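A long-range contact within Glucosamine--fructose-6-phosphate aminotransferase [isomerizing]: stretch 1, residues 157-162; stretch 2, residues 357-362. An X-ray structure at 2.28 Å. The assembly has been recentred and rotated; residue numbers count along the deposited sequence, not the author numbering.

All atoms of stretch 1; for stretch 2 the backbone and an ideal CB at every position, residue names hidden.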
# COMPACT_ATOMS: atom_id res chain seq x y z
N VAL A 157 1.93 -0.61 -29.19
CA VAL A 157 1.62 0.74 -28.72
C VAL A 157 0.23 0.77 -28.10
O VAL A 157 -0.66 0.04 -28.56
CB VAL A 157 1.61 1.72 -29.95
CG1 VAL A 157 1.44 3.16 -29.48
CG2 VAL A 157 2.89 1.56 -30.80
N GLU A 158 0.04 1.63 -27.10
CA GLU A 158 -1.26 1.86 -26.45
C GLU A 158 -1.88 3.26 -26.66
O GLU A 158 -1.24 4.26 -26.37
CB GLU A 158 -1.15 1.63 -24.93
CG GLU A 158 -1.16 0.17 -24.51
CD GLU A 158 -1.22 -0.03 -23.00
OE1 GLU A 158 -1.04 0.96 -22.24
OE2 GLU A 158 -1.46 -1.18 -22.56
N ILE A 159 -3.12 3.32 -27.14
CA ILE A 159 -3.86 4.57 -27.26
C ILE A 159 -5.00 4.65 -26.23
O ILE A 159 -5.53 5.71 -25.97
CB ILE A 159 -4.33 4.74 -28.74
CG1 ILE A 159 -3.12 5.02 -29.64
CG2 ILE A 159 -5.37 5.88 -28.91
CD1 ILE A 159 -3.41 4.95 -31.10
N GLY A 160 -5.34 3.53 -25.58
CA GLY A 160 -6.35 3.54 -24.53
C GLY A 160 -5.91 4.44 -23.38
O GLY A 160 -4.73 4.52 -23.06
N VAL A 161 -6.86 5.13 -22.78
CA VAL A 161 -6.54 5.95 -21.62
C VAL A 161 -5.90 5.02 -20.56
O VAL A 161 -4.82 5.33 -20.03
CB VAL A 161 -7.80 6.71 -21.03
CG1 VAL A 161 -7.43 7.38 -19.70
CG2 VAL A 161 -8.32 7.74 -22.01
N ALA A 162 -6.55 3.90 -20.26
CA ALA A 162 -5.98 2.96 -19.31
C ALA A 162 -5.07 2.02 -20.05
O ALA A 162 -5.29 1.71 -21.22
CB ALA A 162 -7.07 2.17 -18.55
N UNK A 357 -17.91 8.30 -20.57
CA UNK A 357 -16.57 8.87 -20.40
C UNK A 357 -15.66 8.34 -21.49
O UNK A 357 -16.04 7.46 -22.26
CB UNK A 357 -16.00 8.54 -19.02
N UNK A 358 -14.48 8.94 -21.60
CA UNK A 358 -13.60 8.72 -22.75
C UNK A 358 -12.84 7.45 -22.47
O UNK A 358 -12.34 7.24 -21.35
CB UNK A 358 -12.65 9.90 -22.99
N UNK A 359 -12.74 6.57 -23.45
CA UNK A 359 -11.90 5.42 -23.22
C UNK A 359 -10.57 5.58 -23.93
O UNK A 359 -9.58 5.06 -23.49
CB UNK A 359 -12.60 4.14 -23.68
N UNK A 360 -10.55 6.32 -25.01
CA UNK A 360 -9.33 6.47 -25.75
C UNK A 360 -8.66 7.82 -25.41
O UNK A 360 -9.31 8.74 -24.92
CB UNK A 360 -9.61 6.36 -27.25
N UNK A 361 -7.35 7.90 -25.65
CA UNK A 361 -6.62 9.15 -25.51
C UNK A 361 -6.85 9.98 -26.78
O UNK A 361 -7.33 9.46 -27.80
CB UNK A 361 -5.13 8.90 -25.27
N UNK A 362 -6.56 11.28 -26.72
CA UNK A 362 -6.45 12.12 -27.90
C UNK A 362 -5.31 11.72 -28.87
O UNK A 362 -5.38 12.05 -30.06
CB UNK A 362 -6.25 13.57 -27.45

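The two stretches meet through their backbones at a single bridge, which pairs Gly160 with position 360. Val161 N donates to the carbonyl O of position 359 at 2.8 Å, and the backbone N of position 361 donates to Ile159 O at 2.9 Å, the first nearly straight at 172°, the second at 160°. The acceptor at 359 is a backbone carbonyl, which every residue type supplies, so this bond does not choose the side chain, but 361 must keep its N-H, which rules out proline there. With the main chains fixed in this way, each side chain of stretch 2 can be judged by where its CB starts.

At position 357 the ideal CB has nothing of stretch 1 within 5.5 Å, so this contact sets no preference, and small, polar or larger residues would all be compatible with it. The residue is Thr357, whose OG1 is hydrogen-bonded elsewhere in the structure.

Position 358 lies nearer, but its CB points sideways and comes only within 4.9 Å of Val161 CG2. A methyl group offers no polar partner, so an aliphatic side chain could lean on it, while a polar one could equally turn aside. Asp358 takes the second course: with chi1 at -81° (m), its carboxylate leads away from stretch 1. Its backbone remains beside the valine, Asp358 O lying 4.1 Å from Val161 CG2.

At position 359 CA-to-CB points away, and no atom of stretch 1 is within 5.5 Å of the ideal CB. The backbone carbonyl does the work here, and the side chain is left free by this contact. Val359 fits that arrangement, its side chain coming no nearer than 5.8 Å to stretch 1 while its O accepts from Val161 N.

Position 360 sits opposite Gly160, with CA-to-CB again pointing away. The nearest atom of stretch 1 to the ideal CB is Ile159 O, at 4.3 Å, and stretch 1 brings no side-chain donor or acceptor to this CB, so the contact asks little of the side chain. Several types would suit, polar ones included. The residue is Asp360; its OD1 comes 4.0 Å from Gly160 CA, a contact without a hydrogen bond, and both carboxylate oxygens are hydrogen-bonded elsewhere in the structure.

Position 361 offers the most to a side chain. Its CB points sideways and is already tight against Ile159 O, at 3.3 Å, with Val161 CG2 at 4.7 Å. Beyond lie the carbonyl oxygens of Glu158 and Gly160, so a flexible chain ending in a donor is favoured: glutamine, lysine or arginine could be considered, whereas a carboxylate would set negative charge among acceptors. The residue is Gln361. Its m, t conformation carries the amide back to stretch 1, where NE2 donates to Gly160 O at 2.7 Å and 173°. On the way, Gln361 CG packs 3.8 Å from Val161 CA. Thus one residue is held by both backbone and side chain.

At position 362 CA-to-CB again points away, with no atom of stretch 1 within 5.5 Å of the ideal CB. Its phi of -63° is compatible with proline, among many other residues. Pro362 occupies it, adding almost nothing to the contact.

Stretch 2, residues 357-362: TDVDQP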
# COMPACT_ATOMS: atom_id res chain seq x y z
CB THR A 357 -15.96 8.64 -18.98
OG1 THR A 357 -16.25 7.32 -18.50
CG2 THR A 357 -16.49 9.70 -17.99
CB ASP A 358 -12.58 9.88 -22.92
CG ASP A 358 -13.18 11.09 -23.64
OD1 ASP A 358 -14.10 10.91 -24.49
OD2 ASP A 358 -12.72 12.24 -23.36
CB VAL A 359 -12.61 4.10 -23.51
CG1 VAL A 359 -13.65 3.87 -22.41
CG2 VAL A 359 -13.24 4.11 -24.89
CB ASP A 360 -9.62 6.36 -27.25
CG ASP A 360 -9.93 4.91 -27.69
OD1 ASP A 360 -9.54 3.93 -26.99
OD2 ASP A 360 -10.56 4.78 -28.78
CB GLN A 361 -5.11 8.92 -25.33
CG GLN A 361 -4.68 8.00 -24.16
CD GLN A 361 -3.20 7.57 -24.29
OE1 GLN A 361 -2.34 8.37 -24.65
NE2 GLN A 361 -2.90 6.30 -23.99
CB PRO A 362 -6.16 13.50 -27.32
CG PRO A 362 -6.56 13.43 -25.86
CD PRO A 362 -7.00 12.04 -25.55
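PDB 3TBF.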